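Local coordinates for secretion activator protein, hypothetical (Brucella abortus bv. 1 str. 9-941, PDB 7DNP), which probably cleaves peptidoglycan glycan strands as a muramidase of the glycoside hydrolase 108 family, acting as an autolysin in the type IV secretion system, at residues L102-V108 and T118-V122; A127-N132 and A166-R171. All blocks are in the same frame, centred on the assembly; numbering follows the deposited sequence.

Contact 1: L102-V108 and T118-V122; sequences LQKVVGV and TLAAV
V106 and V108 press on A121 where helix 95-106 ends beside helix 116-123. The two helices and the loop between them form a helix-loop-helix unit within the predicted peptidoglycan domain. The short axes approach to 9.7 Å and cross at 52°.

The first helix stops in a Schellman motif. V108 N bonds to Q103 O at 3.0 Å, and the accompanying bond from G107 N to K104 O is weak. G107 has positive phi and turns the chain, after which V108 again faces the second helix.

The apolar contacts centre on A121 and V122. A121 CB meets V106 CG2 at 3.7 Å and V108 CG1 at the same 3.7 Å, so two valines from either side of the glycine turn converge on one methyl. V106 also uses its other branch: CG1 rests 3.8 Å from V122 CG2, with the two side chains meeting at a slant. L102 CD2 reaches the same V122 methyl more loosely, the side chains crossing at about a right angle. I130 of helix 127-142 packs on L102, V106 and V122 and covers this apolar side.

One polar contact lies at the start of segment 118-122. The extended Q103 side chain reaches outward from its helix and meets T118 crosswise, and its CG also lies against T118 OG1. The amide is held at both ends: OE1 accepts from G112 N, and NE2 also donates to D111 OD1, its stronger partner. T118 sets OG1 beside its own backbone N (chi1 -59°), on the side of the amide. The Q103 NE2 to T118 OG1 bond is 3.2 Å long and nearly straight at 170°, with the hydroxyl oxygen lying in the amide plane.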
loop_
_atom_site.group_PDB
_atom_site.type_symbol
_atom_site.label_atom_id
_atom_site.label_comp_id
_atom_site.label_asym_id
_atom_site.label_seq_id
_atom_site.Cartn_x
_atom_site.Cartn_y
_atom_site.Cartn_z
ATOM N N LEU A 102 1.506 -7.068 -8.595
ATOM C CA LEU A 102 0.496 -6.721 -9.589
ATOM C C LEU A 102 0.943 -7.152 -10.978
ATOM O O LEU A 102 0.133 -7.633 -11.780
ATOM C CB LEU A 102 0.211 -5.217 -9.556
ATOM C CG LEU A 102 -0.706 -4.704 -10.667
ATOM C CD1 LEU A 102 -2.129 -5.207 -10.469
ATOM C CD2 LEU A 102 -0.681 -3.182 -10.748
ATOM N N GLN A 103 2.237 -6.999 -11.270
ATOM C CA GLN A 103 2.773 -7.429 -12.557
ATOM C C GLN A 103 2.704 -8.947 -12.696
ATOM O O GLN A 103 2.373 -9.464 -13.771
ATOM C CB GLN A 103 4.206 -6.906 -12.715
ATOM C CG GLN A 103 4.252 -5.388 -12.974
ATOM C CD GLN A 103 5.618 -4.753 -12.747
ATOM O OE1 GLN A 103 6.379 -5.161 -11.869
ATOM N NE2 GLN A 103 5.923 -3.726 -13.538
ATOM N N LYS A 104 2.990 -9.675 -11.615
ATOM C CA LYS A 104 2.843 -11.129 -11.632
ATOM C C LYS A 104 1.401 -11.533 -11.921
ATOM O O LYS A 104 1.150 -12.468 -12.691
ATOM C CB LYS A 104 3.314 -11.709 -10.297
ATOM C CG LYS A 104 3.417 -13.230 -10.257
ATOM C CD LYS A 104 3.709 -13.718 -8.844
ATOM C CE LYS A 104 4.188 -15.162 -8.834
ATOM N NZ LYS A 104 4.163 -15.744 -7.461
ATOM N N VAL A 105 0.438 -10.818 -11.334
ATOM C CA VAL A 105 -0.971 -11.152 -11.519
ATOM C C VAL A 105 -1.405 -10.919 -12.962
ATOM O O VAL A 105 -2.115 -11.744 -13.549
ATOM C CB VAL A 105 -1.836 -10.350 -10.530
ATOM C CG1 VAL A 105 -3.280 -10.297 -11.000
ATOM C CG2 VAL A 105 -1.741 -10.953 -9.129
ATOM N N VAL A 106 -0.998 -9.794 -13.562
ATOM C CA VAL A 106 -1.413 -9.481 -14.927
ATOM C C VAL A 106 -0.466 -10.052 -15.973
ATOM O O VAL A 106 -0.731 -9.914 -17.174
ATOM C CB VAL A 106 -1.575 -7.959 -15.124
ATOM C CG1 VAL A 106 -2.455 -7.376 -14.034
ATOM C CG2 VAL A 106 -0.214 -7.266 -15.151
ATOM N N GLY A 107 0.631 -10.680 -15.557
ATOM C CA GLY A 107 1.484 -11.423 -16.466
ATOM C C GLY A 107 2.479 -10.610 -17.271
ATOM O O GLY A 107 2.617 -10.823 -18.479
ATOM N N VAL A 108 3.189 -9.688 -16.623
ATOM C CA VAL A 108 4.242 -8.916 -17.272
ATOM C C VAL A 108 5.500 -9.002 -16.415
ATOM O O VAL A 108 5.477 -9.482 -15.283
ATOM C CB VAL A 108 3.837 -7.444 -17.513
ATOM C CG1 VAL A 108 2.621 -7.361 -18.429
ATOM C CG2 VAL A 108 3.557 -6.748 -16.205
ATOM N N THR A 118 2.632 -2.723 -18.386
ATOM C CA THR A 118 1.824 -3.050 -17.217
ATOM C C THR A 118 0.420 -2.467 -17.344
ATOM O O THR A 118 -0.571 -3.153 -17.077
ATOM C CB THR A 118 2.504 -2.551 -15.940
ATOM O OG1 THR A 118 3.800 -3.149 -15.820
ATOM C CG2 THR A 118 1.674 -2.924 -14.725
ATOM N N LEU A 119 0.320 -1.199 -17.759
ATOM C CA LEU A 119 -0.986 -0.569 -17.914
ATOM C C LEU A 119 -1.834 -1.304 -18.942
ATOM O O LEU A 119 -3.042 -1.481 -18.748
ATOM C CB LEU A 119 -0.827 0.896 -18.318
ATOM C CG LEU A 119 -0.335 1.916 -17.291
ATOM C CD1 LEU A 119 -0.089 3.249 -17.983
ATOM C CD2 LEU A 119 -1.343 2.075 -16.168
ATOM N N ALA A 120 -1.216 -1.742 -20.045
ATOM C CA ALA A 120 -1.965 -2.458 -21.073
ATOM C C ALA A 120 -2.527 -3.767 -20.535
ATOM O O ALA A 120 -3.702 -4.083 -20.754
ATOM C CB ALA A 120 -1.078 -2.711 -22.290
ATOM N N ALA A 121 -1.706 -4.532 -19.810
ATOM C CA ALA A 121 -2.148 -5.814 -19.273
ATOM C C ALA A 121 -3.186 -5.643 -18.173
ATOM O O ALA A 121 -4.097 -6.469 -18.050
ATOM C CB ALA A 121 -0.946 -6.601 -18.752
ATOM N N VAL A 122 -3.060 -4.593 -17.358
ATOM C CA VAL A 122 -4.064 -4.334 -16.332
ATOM C C VAL A 122 -5.413 -4.036 -16.974
ATOM O O VAL A 122 -6.451 -4.548 -16.543
ATOM C CB VAL A 122 -3.608 -3.183 -15.416
ATOM C CG1 VAL A 122 -4.774 -2.691 -14.580
ATOM C CG2 VAL A 122 -2.466 -3.641 -14.517
#

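Contact 2: A127-N132 and A166-R171; sequences ADRIIN and ALAFSR
D128 and L167 mark the closest backbone approach, with their CA atoms 5.9 Å apart. The two helical segments run nearly antiparallel, at 168°, and their axes come within 9.7 Å.

L167 carries much of the packing from segment 166-171. Its CD2 lies 3.6 Å from D128 CB and also touches I131 CG2. The side chains of L167 and I131 slide past each other in opposite directions. The other L167 methyl, CD1, faces the amide of N132 crosswise. That amide is fixed elsewhere, because N132 OD1 accepts a hydrogen bond from R163 one turn earlier on the opposing helix.

I131 spreads its two branches over the partner helix. Its CG2, anti to the backbone N, meets A166 CB at 3.7 Å. Its longer branch runs beside the backbone N and brings CD1 to 3.6 Å from A166 O and 3.8 Å from S170 CB. V82 also packs on I131, and H84 and A85 pack on A166, so helix 82-93 covers the inner side of this pair.

The two helices, 127-142 and 148-170, follow each other in the chain as an antiparallel helical hairpin. The contact joins the start of the first to the end of the second, at the end of the hairpin away from its connecting turn. Segment 127-132 lies within the predicted peptidoglycan domain range.

R171 sends a chain extended from CG to NE across to D128. Its NH1 forms a salt bridge with D128 OD2 at 3.0 Å, clearly bent at 142°. The carboxylate oxygen sits at the edge of the guanidinium. NH1 meets that oxygen on its anti side but 30° out of the carboxylate plane.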
loop_
_atom_site.group_PDB
_atom_site.type_symbol
_atom_site.label_atom_id
_atom_site.label_comp_id
_atom_site.label_asym_id
_atom_site.label_seq_id
_atom_site.Cartn_x
_atom_site.Cartn_y
_atom_site.Cartn_z
ATOM N N ALA A 127 -11.366 -5.778 -13.367
ATOM C CA ALA A 127 -10.784 -5.096 -12.215
ATOM C C ALA A 127 -10.969 -5.901 -10.935
ATOM O O ALA A 127 -10.039 -6.010 -10.127
ATOM C CB ALA A 127 -11.387 -3.700 -12.064
ATOM N N ASP A 128 -12.157 -6.473 -10.723
ATOM C CA ASP A 128 -12.358 -7.242 -9.500
ATOM C C ASP A 128 -11.562 -8.543 -9.522
ATOM O O ASP A 128 -11.159 -9.039 -8.465
ATOM C CB ASP A 128 -13.851 -7.491 -9.261
ATOM C CG ASP A 128 -14.530 -8.240 -10.398
ATOM O OD1 ASP A 128 -13.838 -8.874 -11.223
ATOM O OD2 ASP A 128 -15.779 -8.188 -10.462
ATOM N N ARG A 129 -11.297 -9.090 -10.713
ATOM C CA ARG A 129 -10.405 -10.240 -10.806
ATOM C C ARG A 129 -8.982 -9.863 -10.412
ATOM O O ARG A 129 -8.319 -10.600 -9.671
ATOM C CB ARG A 129 -10.439 -10.819 -12.221
ATOM C CG ARG A 129 -9.358 -11.859 -12.481
ATOM C CD ARG A 129 -9.550 -12.538 -13.829
ATOM N NE ARG A 129 -10.296 -13.788 -13.709
ATOM C CZ ARG A 129 -11.620 -13.882 -13.807
ATOM N NH1 ARG A 129 -12.353 -12.798 -14.033
ATOM N NH2 ARG A 129 -12.210 -15.062 -13.683
ATOM N N ILE A 130 -8.492 -8.720 -10.902
ATOM C CA ILE A 130 -7.175 -8.238 -10.492
ATOM C C ILE A 130 -7.122 -8.056 -8.982
ATOM O O ILE A 130 -6.156 -8.467 -8.324
ATOM C CB ILE A 130 -6.831 -6.928 -11.227
ATOM C CG1 ILE A 130 -6.709 -7.173 -12.731
ATOM C CG2 ILE A 130 -5.545 -6.323 -10.664
ATOM C CD1 ILE A 130 -6.235 -5.960 -13.504
ATOM N N ILE A 131 -8.165 -7.449 -8.408
ATOM C CA ILE A 131 -8.190 -7.190 -6.970
ATOM C C ILE A 131 -8.095 -8.493 -6.188
ATOM O O ILE A 131 -7.309 -8.611 -5.240
ATOM C CB ILE A 131 -9.455 -6.401 -6.586
ATOM C CG1 ILE A 131 -9.396 -4.980 -7.152
ATOM C CG2 ILE A 131 -9.622 -6.381 -5.066
ATOM C CD1 ILE A 131 -10.736 -4.268 -7.144
ATOM N N ASN A 132 -8.898 -9.492 -6.574
ATOM C CA ASN A 132 -8.901 -10.755 -5.839
ATOM C C ASN A 132 -7.576 -11.483 -5.993
ATOM O O ASN A 132 -7.041 -12.021 -5.014
ATOM C CB ASN A 132 -10.057 -11.642 -6.302
ATOM C CG ASN A 132 -11.382 -11.234 -5.690
ATOM O OD1 ASN A 132 -11.490 -11.071 -4.478
ATOM N ND2 ASN A 132 -12.394 -11.050 -6.530
ATOM N N ALA A 166 -11.613 -2.463 -1.623
ATOM C CA ALA A 166 -11.171 -2.315 -3.009
ATOM C C ALA A 166 -12.264 -2.741 -3.983
ATOM O O ALA A 166 -12.571 -2.021 -4.940
ATOM C CB ALA A 166 -9.894 -3.116 -3.250
ATOM N N LEU A 167 -12.859 -3.915 -3.756
ATOM C CA LEU A 167 -13.958 -4.358 -4.608
ATOM C C LEU A 167 -15.117 -3.369 -4.581
ATOM O O LEU A 167 -15.774 -3.153 -5.607
ATOM C CB LEU A 167 -14.424 -5.745 -4.173
ATOM C CG LEU A 167 -13.367 -6.843 -4.316
ATOM C CD1 LEU A 167 -13.740 -8.071 -3.509
ATOM C CD2 LEU A 167 -13.171 -7.204 -5.770
ATOM N N ALA A 168 -15.379 -2.762 -3.420
ATOM C CA ALA A 168 -16.397 -1.722 -3.336
ATOM C C ALA A 168 -16.032 -0.526 -4.208
ATOM O O ALA A 168 -16.836 -0.082 -5.035
ATOM C CB ALA A 168 -16.592 -1.296 -1.880
ATOM N N PHE A 169 -14.809 0.005 -4.042
ATOM C CA PHE A 169 -14.354 1.113 -4.878
ATOM C C PHE A 169 -14.471 0.782 -6.361
ATOM O O PHE A 169 -14.793 1.657 -7.172
ATOM C CB PHE A 169 -12.900 1.469 -4.546
ATOM C CG PHE A 169 -12.734 2.268 -3.284
ATOM C CD1 PHE A 169 -13.735 3.115 -2.838
ATOM C CD2 PHE A 169 -11.565 2.167 -2.539
ATOM C CE1 PHE A 169 -13.570 3.854 -1.669
ATOM C CE2 PHE A 169 -11.394 2.895 -1.375
ATOM C CZ PHE A 169 -12.397 3.740 -0.938
ATOM N N SER A 170 -14.227 -0.479 -6.726
ATOM C CA SER A 170 -14.288 -0.907 -8.120
ATOM C C SER A 170 -15.672 -0.734 -8.735
ATOM O O SER A 170 -15.791 -0.671 -9.964
ATOM C CB SER A 170 -13.844 -2.372 -8.221
ATOM O OG SER A 170 -14.529 -3.046 -9.256
ATOM N N ARG A 171 -16.723 -0.659 -7.918
ATOM C CA ARG A 171 -18.072 -0.435 -8.422
ATOM C C ARG A 171 -18.644 0.901 -7.953
ATOM O O ARG A 171 -19.856 1.117 -8.036
ATOM C CB ARG A 171 -18.987 -1.594 -8.023
ATOM C CG ARG A 171 -18.310 -2.946 -8.192
ATOM C CD ARG A 171 -19.295 -4.077 -8.393
ATOM N NE ARG A 171 -18.669 -5.195 -9.096
ATOM C CZ ARG A 171 -18.833 -5.455 -10.390
ATOM N NH1 ARG A 171 -18.219 -6.493 -10.942
ATOM N NH2 ARG A 171 -19.623 -4.688 -11.133
#

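Contacts 1 and 2 follow one another along the chain, with centres 15 Å apart. They share no helix, but helix 116-123 leads directly into helix 127-142. I130 joins them: it takes no part in the pairing of contact 2, but it ties helix 127-142 to contact 1. Both contacts are partly buried and bury similar areas. Contact 1 is a local pairing of neighbouring helices, and its polar bond is a neutral one between buried residues. Contact 2 closes a longer hairpin with nearly antiparallel helices. Its polar link is a charged pair that includes the exposed R171, while I131 and A166 form its buried side.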